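Local coordinates for acyl-[acyl-carrier-protein]--UDP-N-acetylglucosamine O-acyltransferase (PDB 1J2Z), which catalyses transfer of a (3R)-hydroxyacyl chain from acyl carrier protein to UDP-N-acetylglucosamine, probably the first step of lipid A biosynthesis, and works as a homotrimer, at residues Glu36-His41 with Thr50-Asn55; His41-Leu46 with Phe59-Leu64; Ile207-Ala212 with Ala236-Val241. All blocks are in the same frame, centred on the assembly; numbering follows the deposited sequence.

Contact 1 (Glu36-His41 with Thr50-Asn55)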
ATOM      1  N   GLU A  36     -26.054  15.432 -10.110  1.00 22.52           N
ATOM      2  CA  GLU A  36     -26.972  14.395 -10.552  1.00 23.26           C
ATOM      3  C   GLU A  36     -26.383  13.016 -10.833  1.00 20.74           C
ATOM      4  O   GLU A  36     -25.315  12.885 -11.437  1.00 22.07           O
ATOM      5  CB  GLU A  36     -27.715  14.877 -11.803  1.00 24.58           C
ATOM      6  CG  GLU A  36     -28.603  13.827 -12.448  1.00 37.26           C
ATOM      7  CD  GLU A  36     -29.392  14.379 -13.631  1.00 48.10           C
ATOM      8  OE1 GLU A  36     -28.766  14.853 -14.606  1.00 47.15           O
ATOM      9  OE2 GLU A  36     -30.638  14.343 -13.581  1.00 48.35           O
ATOM     10  N   GLY A  37     -27.102  11.988 -10.387  1.00 15.67           N
ATOM     11  CA  GLY A  37     -26.690  10.620 -10.637  1.00 21.05           C
ATOM     12  C   GLY A  37     -25.511  10.076  -9.854  1.00 25.53           C
ATOM     13  O   GLY A  37     -25.078   8.954 -10.115  1.00 22.45           O
ATOM     14  N   VAL A  38     -24.980  10.849  -8.911  1.00 20.55           N
ATOM     15  CA  VAL A  38     -23.852  10.370  -8.117  1.00 20.29           C
ATOM     16  C   VAL A  38     -24.265   9.172  -7.273  1.00 20.15           C
ATOM     17  O   VAL A  38     -25.350   9.158  -6.692  1.00 24.02           O
ATOM     18  CB  VAL A  38     -23.312  11.462  -7.163  1.00 24.16           C
ATOM     19  CG1 VAL A  38     -22.460  10.823  -6.052  1.00 19.06           C
ATOM     20  CG2 VAL A  38     -22.480  12.468  -7.946  1.00 22.95           C
ATOM     21  N   LYS A  39     -23.398   8.164  -7.214  1.00 17.50           N
ATOM     22  CA  LYS A  39     -23.681   6.983  -6.411  1.00 21.06           C
ATOM     23  C   LYS A  39     -22.593   6.723  -5.376  1.00 17.84           C
ATOM     24  O   LYS A  39     -21.443   6.447  -5.715  1.00 18.57           O
ATOM     25  CB  LYS A  39     -23.845   5.733  -7.287  1.00 19.04           C
ATOM     26  CG  LYS A  39     -24.096   4.476  -6.458  1.00 22.41           C
ATOM     27  CD  LYS A  39     -24.343   3.233  -7.312  1.00 29.45           C
ATOM     28  CE  LYS A  39     -24.612   2.021  -6.428  1.00 31.06           C
ATOM     29  NZ  LYS A  39     -25.019   0.827  -7.217  1.00 42.62           N
ATOM     30  N   LEU A  40     -22.971   6.813  -4.108  1.00 19.10           N
ATOM     31  CA  LEU A  40     -22.045   6.566  -3.022  1.00 19.09           C
ATOM     32  C   LEU A  40     -22.427   5.241  -2.402  1.00 17.35           C
ATOM     33  O   LEU A  40     -23.578   5.048  -2.014  1.00 19.14           O
ATOM     34  CB  LEU A  40     -22.154   7.651  -1.947  1.00 19.59           C
ATOM     35  CG  LEU A  40     -21.931   9.109  -2.342  1.00 22.05           C
ATOM     36  CD1 LEU A  40     -22.001   9.970  -1.090  1.00 20.32           C
ATOM     37  CD2 LEU A  40     -20.584   9.264  -3.025  1.00 17.31           C
ATOM     38  N   HIS A  41     -21.476   4.320  -2.312  1.00 20.18           N
ATOM     39  CA  HIS A  41     -21.770   3.046  -1.680  1.00 18.84           C
ATOM     40  C   HIS A  41     -21.803   3.308  -0.186  1.00 17.82           C
ATOM     41  O   HIS A  41     -21.748   4.458   0.246  1.00 17.48           O
ATOM     42  CB  HIS A  41     -20.697   2.019  -2.028  1.00 18.63           C
ATOM     43  CG  HIS A  41     -20.711   1.615  -3.470  1.00 23.85           C
ATOM     44  ND1 HIS A  41     -20.815   0.302  -3.875  1.00 25.17           N
ATOM     45  CD2 HIS A  41     -20.664   2.355  -4.602  1.00 22.80           C
ATOM     46  CE1 HIS A  41     -20.833   0.251  -5.196  1.00 28.35           C
ATOM     47  NE2 HIS A  41     -20.742   1.485  -5.661  1.00 24.23           N
ATOM     48  N   THR A  50     -15.972  20.017  -1.133  1.00 23.09           N
ATOM     49  CA  THR A  50     -15.860  19.025  -2.184  1.00 20.98           C
ATOM     50  C   THR A  50     -17.058  18.940  -3.122  1.00 20.59           C
ATOM     51  O   THR A  50     -18.209  18.874  -2.682  1.00 21.37           O
ATOM     52  CB  THR A  50     -15.642  17.641  -1.548  1.00 26.50           C
ATOM     53  OG1 THR A  50     -14.570  17.723  -0.596  1.00 25.66           O
ATOM     54  CG2 THR A  50     -15.307  16.605  -2.607  1.00 26.33           C
ATOM     55  N   PHE A  51     -16.769  18.939  -4.419  1.00 15.82           N
ATOM     56  CA  PHE A  51     -17.796  18.831  -5.446  1.00 15.95           C
ATOM     57  C   PHE A  51     -17.562  17.510  -6.173  1.00 17.25           C
ATOM     58  O   PHE A  51     -16.432  17.209  -6.571  1.00 18.14           O
ATOM     59  CB  PHE A  51     -17.686  19.980  -6.456  1.00 19.43           C
ATOM     60  CG  PHE A  51     -18.661  19.873  -7.599  1.00 22.42           C
ATOM     61  CD1 PHE A  51     -19.967  20.337  -7.467  1.00 19.18           C
ATOM     62  CD2 PHE A  51     -18.285  19.268  -8.795  1.00 24.66           C
ATOM     63  CE1 PHE A  51     -20.885  20.194  -8.508  1.00 24.24           C
ATOM     64  CE2 PHE A  51     -19.199  19.119  -9.845  1.00 28.55           C
ATOM     65  CZ  PHE A  51     -20.501  19.585  -9.697  1.00 23.04           C
ATOM     66  N   VAL A  52     -18.625  16.728  -6.335  1.00 18.76           N
ATOM     67  CA  VAL A  52     -18.558  15.439  -7.022  1.00 17.65           C
ATOM     68  C   VAL A  52     -19.505  15.495  -8.228  1.00 19.58           C
ATOM     69  O   VAL A  52     -20.727  15.592  -8.069  1.00 18.36           O
ATOM     70  CB  VAL A  52     -18.974  14.288  -6.079  1.00 15.47           C
ATOM     71  CG1 VAL A  52     -18.955  12.965  -6.829  1.00 18.12           C
ATOM     72  CG2 VAL A  52     -18.012  14.212  -4.892  1.00 20.84           C
ATOM     73  N   GLY A  53     -18.918  15.439  -9.425  1.00 22.35           N
ATOM     74  CA  GLY A  53     -19.668  15.524 -10.670  1.00 20.04           C
ATOM     75  C   GLY A  53     -20.657  14.423 -11.011  1.00 22.29           C
ATOM     76  O   GLY A  53     -20.612  13.325 -10.454  1.00 17.97           O
ATOM     77  N   LYS A  54     -21.539  14.731 -11.960  1.00 23.21           N
ATOM     78  CA  LYS A  54     -22.586  13.817 -12.409  1.00 23.18           C
ATOM     79  C   LYS A  54     -22.142  12.392 -12.692  1.00 21.24           C
ATOM     80  O   LYS A  54     -21.128  12.156 -13.354  1.00 22.58           O
ATOM     81  CB  LYS A  54     -23.274  14.354 -13.678  1.00 25.68           C
ATOM     82  CG  LYS A  54     -23.959  15.713 -13.542  1.00 28.61           C
ATOM     83  CD  LYS A  54     -24.706  16.076 -14.835  1.00 34.69           C
ATOM     84  CE  LYS A  54     -25.435  17.415 -14.727  1.00 35.95           C
ATOM     85  NZ  LYS A  54     -24.495  18.570 -14.678  1.00 39.86           N
ATOM     86  N   ASN A  55     -22.934  11.453 -12.185  1.00 17.21           N
ATOM     87  CA  ASN A  55     -22.732  10.028 -12.385  1.00 19.58           C
ATOM     88  C   ASN A  55     -21.463   9.413 -11.808  1.00 22.85           C
ATOM     89  O   ASN A  55     -21.154   8.256 -12.088  1.00 23.11           O
ATOM     90  CB  ASN A  55     -22.828   9.712 -13.878  1.00 25.25           C
ATOM     91  CG  ASN A  55     -24.159  10.132 -14.471  1.00 26.78           C
ATOM     92  OD1 ASN A  55     -25.213   9.701 -14.012  1.00 33.18           O
ATOM     93  ND2 ASN A  55     -24.116  10.979 -15.490  1.00 30.61           N
TER
HETATM   94  O   HOH W   1     -25.897   7.277 -12.342  1.00 47.22           O
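V38 and V52 meet with their side chains crossing at about a right angle, V38 CG2 resting 3.7 Å from V52 CG1. That methyl of V38 does double duty. Anti to its own carbonyl carbon, it also faces the backbone of the next coil, lying 3.2 Å from G53 O. V52 answers with CG1, the branch anti to its backbone N, which comes close to both methyls of V38. This apolar pair forms the inner, buried part of the contact, whereas the outer part is a meeting of two turns.

At the turn, E36 O receives the N-H of N55, with N55 N 2.9 Å from E36 O and an N-H...O angle of 149°. The donor lies in the carbonyl plane. K54 adds a C-H...O contact, its CA 3.0 Å from E36 O, and N55 CA makes another to G37 O at 3.4 Å. G37 and N55 both have positive phi, 74° and 64°, and this repeated backbone shape lets one turn sit on the other. N55 turns its OD1 back toward G37, where no side chain intervenes. A water bridges the two turns, donating to G37 O at 2.9 Å and to N55 OD1 at 3.0 Å.

The charged ends of E36 and K54 stay apart, OE1 and NZ being 5.7 Å from each other; the K54 chain bends at its last torsion, and its NZ forms a salt bridge with D35.

The pair illustrates corner stacking in the left-handed beta-helix of the hexapeptide repeat family: each turn lies on the equivalent turn of the following coil. Strand 33-34 touches V52 through L34, strand 39-40 runs on from the first turn, and K39 makes backbone hydrogen bonds to T56 and to I58 of strand 57-58.

Contact 2 (His41-Leu46 with Phe59-Leu64)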
ATOM      1  N   HIS A  41     -21.476   4.320  -2.312  1.00 20.18           N
ATOM      2  CA  HIS A  41     -21.770   3.046  -1.680  1.00 18.84           C
ATOM      3  C   HIS A  41     -21.803   3.308  -0.186  1.00 17.82           C
ATOM      4  O   HIS A  41     -21.748   4.458   0.246  1.00 17.48           O
ATOM      5  CB  HIS A  41     -20.697   2.019  -2.028  1.00 18.63           C
ATOM      6  CG  HIS A  41     -20.711   1.615  -3.470  1.00 23.85           C
ATOM      7  ND1 HIS A  41     -20.815   0.302  -3.875  1.00 25.17           N
ATOM      8  CD2 HIS A  41     -20.664   2.355  -4.602  1.00 22.80           C
ATOM      9  CE1 HIS A  41     -20.833   0.251  -5.196  1.00 28.35           C
ATOM     10  NE2 HIS A  41     -20.742   1.485  -5.661  1.00 24.23           N
ATOM     11  N   ASN A  42     -21.904   2.256   0.612  1.00 16.76           N
ATOM     12  CA  ASN A  42     -21.930   2.442   2.054  1.00 19.83           C
ATOM     13  C   ASN A  42     -20.592   2.978   2.556  1.00 17.55           C
ATOM     14  O   ASN A  42     -19.550   2.753   1.944  1.00 17.84           O
ATOM     15  CB  ASN A  42     -22.219   1.109   2.748  1.00 19.32           C
ATOM     16  CG  ASN A  42     -21.084   0.107   2.580  1.00 24.76           C
ATOM     17  OD1 ASN A  42     -20.211  -0.022   3.447  1.00 25.76           O
ATOM     18  ND2 ASN A  42     -21.082  -0.592   1.455  1.00 16.45           N
ATOM     19  N   ASN A  43     -20.640   3.710   3.663  1.00 18.74           N
ATOM     20  CA  ASN A  43     -19.438   4.217   4.313  1.00 18.17           C
ATOM     21  C   ASN A  43     -18.463   5.089   3.524  1.00 19.97           C
ATOM     22  O   ASN A  43     -17.246   4.910   3.627  1.00 16.29           O
ATOM     23  CB  ASN A  43     -18.673   3.037   4.915  1.00 16.68           C
ATOM     24  CG  ASN A  43     -19.421   2.385   6.063  1.00 20.28           C
ATOM     25  OD1 ASN A  43     -19.470   2.922   7.170  1.00 20.44           O
ATOM     26  ND2 ASN A  43     -20.015   1.232   5.803  1.00 19.54           N
ATOM     27  N   VAL A  44     -18.981   6.017   2.730  1.00 16.21           N
ATOM     28  CA  VAL A  44     -18.099   6.929   2.017  1.00 18.02           C
ATOM     29  C   VAL A  44     -18.017   8.189   2.886  1.00 18.70           C
ATOM     30  O   VAL A  44     -19.029   8.641   3.432  1.00 16.73           O
ATOM     31  CB  VAL A  44     -18.653   7.315   0.623  1.00 20.88           C
ATOM     32  CG1 VAL A  44     -17.818   8.447   0.027  1.00 15.40           C
ATOM     33  CG2 VAL A  44     -18.626   6.105  -0.308  1.00 14.10           C
ATOM     34  N   THR A  45     -16.817   8.741   3.044  1.00 18.36           N
ATOM     35  CA  THR A  45     -16.661   9.954   3.834  1.00 16.45           C
ATOM     36  C   THR A  45     -16.314  11.128   2.924  1.00 17.82           C
ATOM     37  O   THR A  45     -15.300  11.105   2.232  1.00 18.61           O
ATOM     38  CB  THR A  45     -15.546   9.820   4.886  1.00 19.64           C
ATOM     39  OG1 THR A  45     -15.903   8.814   5.841  1.00 21.51           O
ATOM     40  CG2 THR A  45     -15.332  11.147   5.608  1.00 18.98           C
ATOM     41  N   LEU A  46     -17.165  12.149   2.931  1.00 15.45           N
ATOM     42  CA  LEU A  46     -16.942  13.339   2.121  1.00 14.61           C
ATOM     43  C   LEU A  46     -16.909  14.550   3.051  1.00 19.41           C
ATOM     44  O   LEU A  46     -17.907  14.875   3.689  1.00 20.98           O
ATOM     45  CB  LEU A  46     -18.071  13.488   1.094  1.00 18.97           C
ATOM     46  CG  LEU A  46     -18.311  12.285   0.175  1.00 19.39           C
ATOM     47  CD1 LEU A  46     -19.469  12.574  -0.774  1.00 18.82           C
ATOM     48  CD2 LEU A  46     -17.046  11.990  -0.615  1.00 21.80           C
ATOM     49  N   PHE A  59     -16.818   3.906  -4.112  1.00 19.43           N
ATOM     50  CA  PHE A  59     -16.959   2.687  -3.322  1.00 16.08           C
ATOM     51  C   PHE A  59     -16.669   2.819  -1.820  1.00 19.29           C
ATOM     52  O   PHE A  59     -16.105   3.814  -1.369  1.00 20.53           O
ATOM     53  CB  PHE A  59     -16.113   1.585  -3.963  1.00 15.23           C
ATOM     54  CG  PHE A  59     -16.697   1.065  -5.253  1.00 17.37           C
ATOM     55  CD1 PHE A  59     -16.720   1.863  -6.396  1.00 17.90           C
ATOM     56  CD2 PHE A  59     -17.259  -0.208  -5.315  1.00 21.22           C
ATOM     57  CE1 PHE A  59     -17.295   1.403  -7.586  1.00 24.97           C
ATOM     58  CE2 PHE A  59     -17.837  -0.685  -6.497  1.00 19.51           C
ATOM     59  CZ  PHE A  59     -17.857   0.121  -7.637  1.00 22.58           C
ATOM     60  N   PRO A  60     -17.047   1.798  -1.027  1.00 19.54           N
ATOM     61  CA  PRO A  60     -16.854   1.786   0.427  1.00 19.10           C
ATOM     62  C   PRO A  60     -15.510   2.201   0.999  1.00 18.10           C
ATOM     63  O   PRO A  60     -14.453   1.851   0.484  1.00 20.72           O
ATOM     64  CB  PRO A  60     -17.207   0.347   0.812  1.00 20.91           C
ATOM     65  CG  PRO A  60     -18.232  -0.032  -0.209  1.00 17.71           C
ATOM     66  CD  PRO A  60     -17.625   0.516  -1.479  1.00 15.56           C
ATOM     67  N   PHE A  61     -15.582   2.957   2.089  1.00 17.39           N
ATOM     68  CA  PHE A  61     -14.416   3.412   2.824  1.00 14.79           C
ATOM     69  C   PHE A  61     -13.466   4.358   2.107  1.00 20.15           C
ATOM     70  O   PHE A  61     -12.294   4.461   2.472  1.00 22.27           O
ATOM     71  CB  PHE A  61     -13.660   2.195   3.355  1.00 13.59           C
ATOM     72  CG  PHE A  61     -14.529   1.253   4.160  1.00 20.02           C
ATOM     73  CD1 PHE A  61     -14.442  -0.123   3.981  1.00 16.75           C
ATOM     74  CD2 PHE A  61     -15.439   1.749   5.091  1.00 18.35           C
ATOM     75  CE1 PHE A  61     -15.250  -0.995   4.718  1.00 25.31           C
ATOM     76  CE2 PHE A  61     -16.253   0.888   5.835  1.00 22.94           C
ATOM     77  CZ  PHE A  61     -16.160  -0.484   5.647  1.00 21.84           C
ATOM     78  N   ALA A  62     -13.956   5.046   1.081  1.00 17.31           N
ATOM     79  CA  ALA A  62     -13.118   6.022   0.399  1.00 19.72           C
ATOM     80  C   ALA A  62     -13.229   7.291   1.245  1.00 21.10           C
ATOM     81  O   ALA A  62     -14.264   7.532   1.869  1.00 17.14           O
ATOM     82  CB  ALA A  62     -13.639   6.287  -1.005  1.00 23.40           C
ATOM     83  N   VAL A  63     -12.171   8.091   1.285  1.00 16.91           N
ATOM     84  CA  VAL A  63     -12.203   9.324   2.057  1.00 17.11           C
ATOM     85  C   VAL A  63     -11.824  10.476   1.145  1.00 17.25           C
ATOM     86  O   VAL A  63     -10.711  10.517   0.617  1.00 20.28           O
ATOM     87  CB  VAL A  63     -11.220   9.270   3.244  1.00 17.41           C
ATOM     88  CG1 VAL A  63     -11.212  10.595   3.990  1.00 14.83           C
ATOM     89  CG2 VAL A  63     -11.624   8.145   4.185  1.00 22.83           C
ATOM     90  N   LEU A  64     -12.750  11.410   0.959  1.00 16.36           N
ATOM     91  CA  LEU A  64     -12.494  12.551   0.088  1.00 16.61           C
ATOM     92  C   LEU A  64     -12.759  13.871   0.791  1.00 16.50           C
ATOM     93  O   LEU A  64     -13.797  14.056   1.425  1.00 17.30           O
ATOM     94  CB  LEU A  64     -13.379  12.483  -1.158  1.00 18.04           C
ATOM     95  CG  LEU A  64     -13.458  11.203  -1.992  1.00 26.06           C
ATOM     96  CD1 LEU A  64     -14.232  11.513  -3.261  1.00 32.67           C
ATOM     97  CD2 LEU A  64     -12.074  10.685  -2.334  1.00 37.99           C
TER
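H41 stacks face to face on F59, the ring centroids of H41 and F59 4.0 Å apart and the planes inclined by 24°. The two side chains lie side by side, pointing the same way, each with CG anti to the carbonyl carbon. H41 NE2 lies over the centre of the F59 ring and is hydrogen-bonded to E57, which, with the stack, probably helps to set the rotation of the imidazole; R89 makes a cation-pi contact with F59.

N42 takes the crowded position, CG between backbone N and carbonyl carbon (chi1 67°), and its ND2 comes 3.3 Å from P60 CG. Its OD1 accepts from N43 ND2 at 2.7 Å, in plane and on a lone pair, while also being hydrogen-bonded to T45 OG1 of the second subunit. N43 CB lies 3.4 Å from F61 CE2, the two side chains again alongside each other with a common direction. The F61 ring meets F61 of both other subunits edge to face, where the three copies of F61 come together in the trimer.

The backbones bond more and more regularly along the chain. F61, inside the type II turn from F59 to A62, sends its N-H to N43 O from above the carbonyl plane, F61 N lying 3.0 Å from N43 O; beyond it T45 N reaches A62 O at 3.1 Å and L64 N reaches T45 O at 2.9 Å, both nearly straight. L46 CD2 then packs 3.7 Å from L64 CB.

Strands 45-46 and 63-64 are thus parallel neighbours in one face of the left-handed beta-helix, between strands 27-28 and 93-94, with L64 packing on L80 and I82 of strand 79-82.

Contact 3 (Ile207-Ala212 with Ala236-Val241)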
ATOM      1  N   ILE A 207       1.837   9.581 -36.049  1.00 38.94           N
ATOM      2  CA  ILE A 207       2.551   8.720 -35.124  1.00 40.25           C
ATOM      3  C   ILE A 207       4.012   8.635 -35.555  1.00 41.22           C
ATOM      4  O   ILE A 207       4.917   8.669 -34.717  1.00 38.12           O
ATOM      5  CB  ILE A 207       1.925   7.310 -35.078  1.00 41.11           C
ATOM      6  CG1 ILE A 207       0.513   7.399 -34.490  1.00 41.96           C
ATOM      7  CG2 ILE A 207       2.789   6.376 -34.238  1.00 30.27           C
ATOM      8  CD1 ILE A 207      -0.218   6.070 -34.418  1.00 45.09           C
ATOM      9  N   ASP A 208       4.239   8.538 -36.865  1.00 41.43           N
ATOM     10  CA  ASP A 208       5.597   8.468 -37.405  1.00 42.97           C
ATOM     11  C   ASP A 208       6.322   9.773 -37.098  1.00 41.57           C
ATOM     12  O   ASP A 208       7.479   9.775 -36.672  1.00 41.95           O
ATOM     13  CB  ASP A 208       5.580   8.267 -38.924  1.00 46.09           C
ATOM     14  CG  ASP A 208       4.938   6.962 -39.337  1.00 48.37           C
ATOM     15  OD1 ASP A 208       5.290   5.914 -38.757  1.00 53.32           O
ATOM     16  OD2 ASP A 208       4.087   6.983 -40.251  1.00 54.98           O
ATOM     17  N   PHE A 209       5.630  10.884 -37.327  1.00 36.37           N
ATOM     18  CA  PHE A 209       6.192  12.200 -37.080  1.00 35.95           C
ATOM     19  C   PHE A 209       6.667  12.326 -35.636  1.00 30.19           C
ATOM     20  O   PHE A 209       7.760  12.830 -35.376  1.00 29.48           O
ATOM     21  CB  PHE A 209       5.147  13.275 -37.393  1.00 38.31           C
ATOM     22  CG  PHE A 209       5.609  14.675 -37.106  1.00 43.95           C
ATOM     23  CD1 PHE A 209       5.512  15.204 -35.824  1.00 45.47           C
ATOM     24  CD2 PHE A 209       6.160  15.457 -38.115  1.00 46.82           C
ATOM     25  CE1 PHE A 209       5.957  16.494 -35.550  1.00 44.59           C
ATOM     26  CE2 PHE A 209       6.607  16.749 -37.852  1.00 46.88           C
ATOM     27  CZ  PHE A 209       6.506  17.267 -36.568  1.00 46.12           C
ATOM     28  N   ILE A 210       5.846  11.859 -34.701  1.00 30.44           N
ATOM     29  CA  ILE A 210       6.194  11.927 -33.286  1.00 29.03           C
ATOM     30  C   ILE A 210       7.457  11.130 -32.973  1.00 27.97           C
ATOM     31  O   ILE A 210       8.344  11.620 -32.277  1.00 33.64           O
ATOM     32  CB  ILE A 210       5.018  11.438 -32.410  1.00 29.94           C
ATOM     33  CG1 ILE A 210       3.831  12.386 -32.596  1.00 26.53           C
ATOM     34  CG2 ILE A 210       5.434  11.388 -30.935  1.00 24.83           C
ATOM     35  CD1 ILE A 210       2.560  11.945 -31.902  1.00 26.18           C
ATOM     36  N   TYR A 211       7.545   9.904 -33.484  1.00 34.22           N
ATOM     37  CA  TYR A 211       8.734   9.087 -33.245  1.00 37.07           C
ATOM     38  C   TYR A 211       9.961   9.879 -33.677  1.00 38.38           C
ATOM     39  O   TYR A 211      10.930  10.015 -32.927  1.00 36.85           O
ATOM     40  CB  TYR A 211       8.696   7.789 -34.059  1.00 38.78           C
ATOM     41  CG  TYR A 211       7.939   6.638 -33.437  1.00 41.26           C
ATOM     42  CD1 TYR A 211       6.666   6.292 -33.888  1.00 45.43           C
ATOM     43  CD2 TYR A 211       8.524   5.846 -32.448  1.00 43.09           C
ATOM     44  CE1 TYR A 211       5.996   5.179 -33.380  1.00 45.66           C
ATOM     45  CE2 TYR A 211       7.861   4.731 -31.930  1.00 44.15           C
ATOM     46  CZ  TYR A 211       6.599   4.402 -32.404  1.00 45.87           C
ATOM     47  OH  TYR A 211       5.949   3.290 -31.924  1.00 45.86           O
ATOM     48  N   ALA A 212       9.908  10.387 -34.903  1.00 38.00           N
ATOM     49  CA  ALA A 212      10.999  11.168 -35.465  1.00 36.37           C
ATOM     50  C   ALA A 212      11.312  12.357 -34.572  1.00 33.34           C
ATOM     51  O   ALA A 212      12.471  12.612 -34.246  1.00 35.82           O
ATOM     52  CB  ALA A 212      10.626  11.649 -36.868  1.00 34.42           C
ATOM     53  N   ALA A 236       6.784  25.974 -36.758  1.00 62.24           N
ATOM     54  CA  ALA A 236       5.886  26.910 -36.092  1.00 62.63           C
ATOM     55  C   ALA A 236       4.429  26.484 -36.234  1.00 64.30           C
ATOM     56  O   ALA A 236       3.574  26.880 -35.439  1.00 61.13           O
ATOM     57  CB  ALA A 236       6.080  28.306 -36.660  1.00 68.71           C
ATOM     58  N   ASN A 237       4.146  25.679 -37.251  1.00 65.70           N
ATOM     59  CA  ASN A 237       2.790  25.204 -37.483  1.00 65.19           C
ATOM     60  C   ASN A 237       2.732  23.684 -37.496  1.00 64.85           C
ATOM     61  O   ASN A 237       2.853  23.046 -38.543  1.00 70.78           O
ATOM     62  CB  ASN A 237       2.253  25.759 -38.802  1.00 70.06           C
ATOM     63  CG  ASN A 237       2.206  27.272 -38.818  1.00 73.66           C
ATOM     64  OD1 ASN A 237       1.618  27.896 -37.932  1.00 73.68           O
ATOM     65  ND2 ASN A 237       2.824  27.874 -39.828  1.00 79.04           N
ATOM     66  N   ASN A 238       2.553  23.116 -36.311  1.00 55.27           N
ATOM     67  CA  ASN A 238       2.458  21.677 -36.125  1.00 53.25           C
ATOM     68  C   ASN A 238       2.011  21.488 -34.686  1.00 47.72           C
ATOM     69  O   ASN A 238       2.790  21.683 -33.754  1.00 48.87           O
ATOM     70  CB  ASN A 238       3.811  21.004 -36.348  1.00 55.94           C
ATOM     71  CG  ASN A 238       3.727  19.494 -36.250  1.00 57.44           C
ATOM     72  OD1 ASN A 238       3.389  18.946 -35.200  1.00 58.83           O
ATOM     73  ND2 ASN A 238       4.029  18.812 -37.348  1.00 51.62           N
ATOM     74  N   PRO A 239       0.746  21.094 -34.491  1.00 43.38           N
ATOM     75  CA  PRO A 239       0.170  20.881 -33.162  1.00 42.01           C
ATOM     76  C   PRO A 239       0.994  19.983 -32.252  1.00 37.76           C
ATOM     77  O   PRO A 239       1.174  20.287 -31.078  1.00 40.02           O
ATOM     78  CB  PRO A 239      -1.201  20.291 -33.477  1.00 39.59           C
ATOM     79  CG  PRO A 239      -0.933  19.509 -34.726  1.00 46.21           C
ATOM     80  CD  PRO A 239      -0.100  20.476 -35.528  1.00 44.29           C
ATOM     81  N   PHE A 240       1.497  18.880 -32.795  1.00 38.80           N
ATOM     82  CA  PHE A 240       2.283  17.943 -32.004  1.00 35.61           C
ATOM     83  C   PHE A 240       3.580  18.552 -31.487  1.00 33.56           C
ATOM     84  O   PHE A 240       3.949  18.344 -30.331  1.00 32.84           O
ATOM     85  CB  PHE A 240       2.561  16.686 -32.824  1.00 35.34           C
ATOM     86  CG  PHE A 240       1.319  16.072 -33.399  1.00 42.69           C
ATOM     87  CD1 PHE A 240       0.959  16.306 -34.725  1.00 42.95           C
ATOM     88  CD2 PHE A 240       0.475  15.306 -32.602  1.00 40.56           C
ATOM     89  CE1 PHE A 240      -0.222  15.788 -35.249  1.00 42.25           C
ATOM     90  CE2 PHE A 240      -0.712  14.782 -33.117  1.00 47.18           C
ATOM     91  CZ  PHE A 240      -1.059  15.025 -34.443  1.00 46.86           C
ATOM     92  N   VAL A 241       4.268  19.304 -32.336  1.00 33.34           N
ATOM     93  CA  VAL A 241       5.507  19.949 -31.925  1.00 29.22           C
ATOM     94  C   VAL A 241       5.188  20.943 -30.812  1.00 35.71           C
ATOM     95  O   VAL A 241       5.898  21.016 -29.804  1.00 30.59           O
ATOM     96  CB  VAL A 241       6.162  20.698 -33.106  1.00 32.88           C
ATOM     97  CG1 VAL A 241       7.313  21.571 -32.613  1.00 32.15           C
ATOM     98  CG2 VAL A 241       6.666  19.694 -34.128  1.00 34.35           C
TER
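F209 and N238 reach toward each other tip to tip, and of the amide N238 ND2 alone comes over one face of the phenyl ring, above its rim at CZ. N238 ND2 is 3.0 Å from F209 CZ; ring and amide planes are only 19° apart, yet the two groups meet at their ends rather than stacking. V241 approaches the same ring differently: its CG2 sits at the edge, in the ring plane, 3.4 Å from F209 CZ. A second, looser pair lies beside it, I210 CD1 touching F240 CD2 at 4.0 Å with the side chains crossing at about a right angle.

These contacts join helix 204-217 to the start of helix 239-250 in the helical C-terminal region that follows the left-handed beta-helix. N238 is the N-cap of the later helix, and its OD1 accepts from V241 N at 3.0 Å. Its chi1 of -176° carries CG anti to the backbone N, and the turn of the amide about chi2 then leaves OD1 with V241 N and ND2 at the tip of F209. Further out, L202 touches both I210 and F240, while E231 and L232 of helix 224-234 pack against V241.

Overall arrangement
Contacts 1 and 2 belong to the same pair of successive coils and share H41; strand 39-40 leads directly into strand 45-46, and L40 CD1 packs 3.6 Å from L46 CD1. They nevertheless sit differently. Contact 2 is buried and lies against the other subunits; stacked rings, amides and parallel-strand backbone bonds carry it. Contact 1 is partly buried at a corner that no other chain touches, and a turn-to-turn backbone bond, a valine pair and a bridging water carry it. Contact 3 lies on the opposite side of the chain's centre, about 38 Å from contact 1 and 43 Å from contact 2, centre to centre. There helices pack through side chains alone, without the inter-coil backbone bonds of the beta-helix.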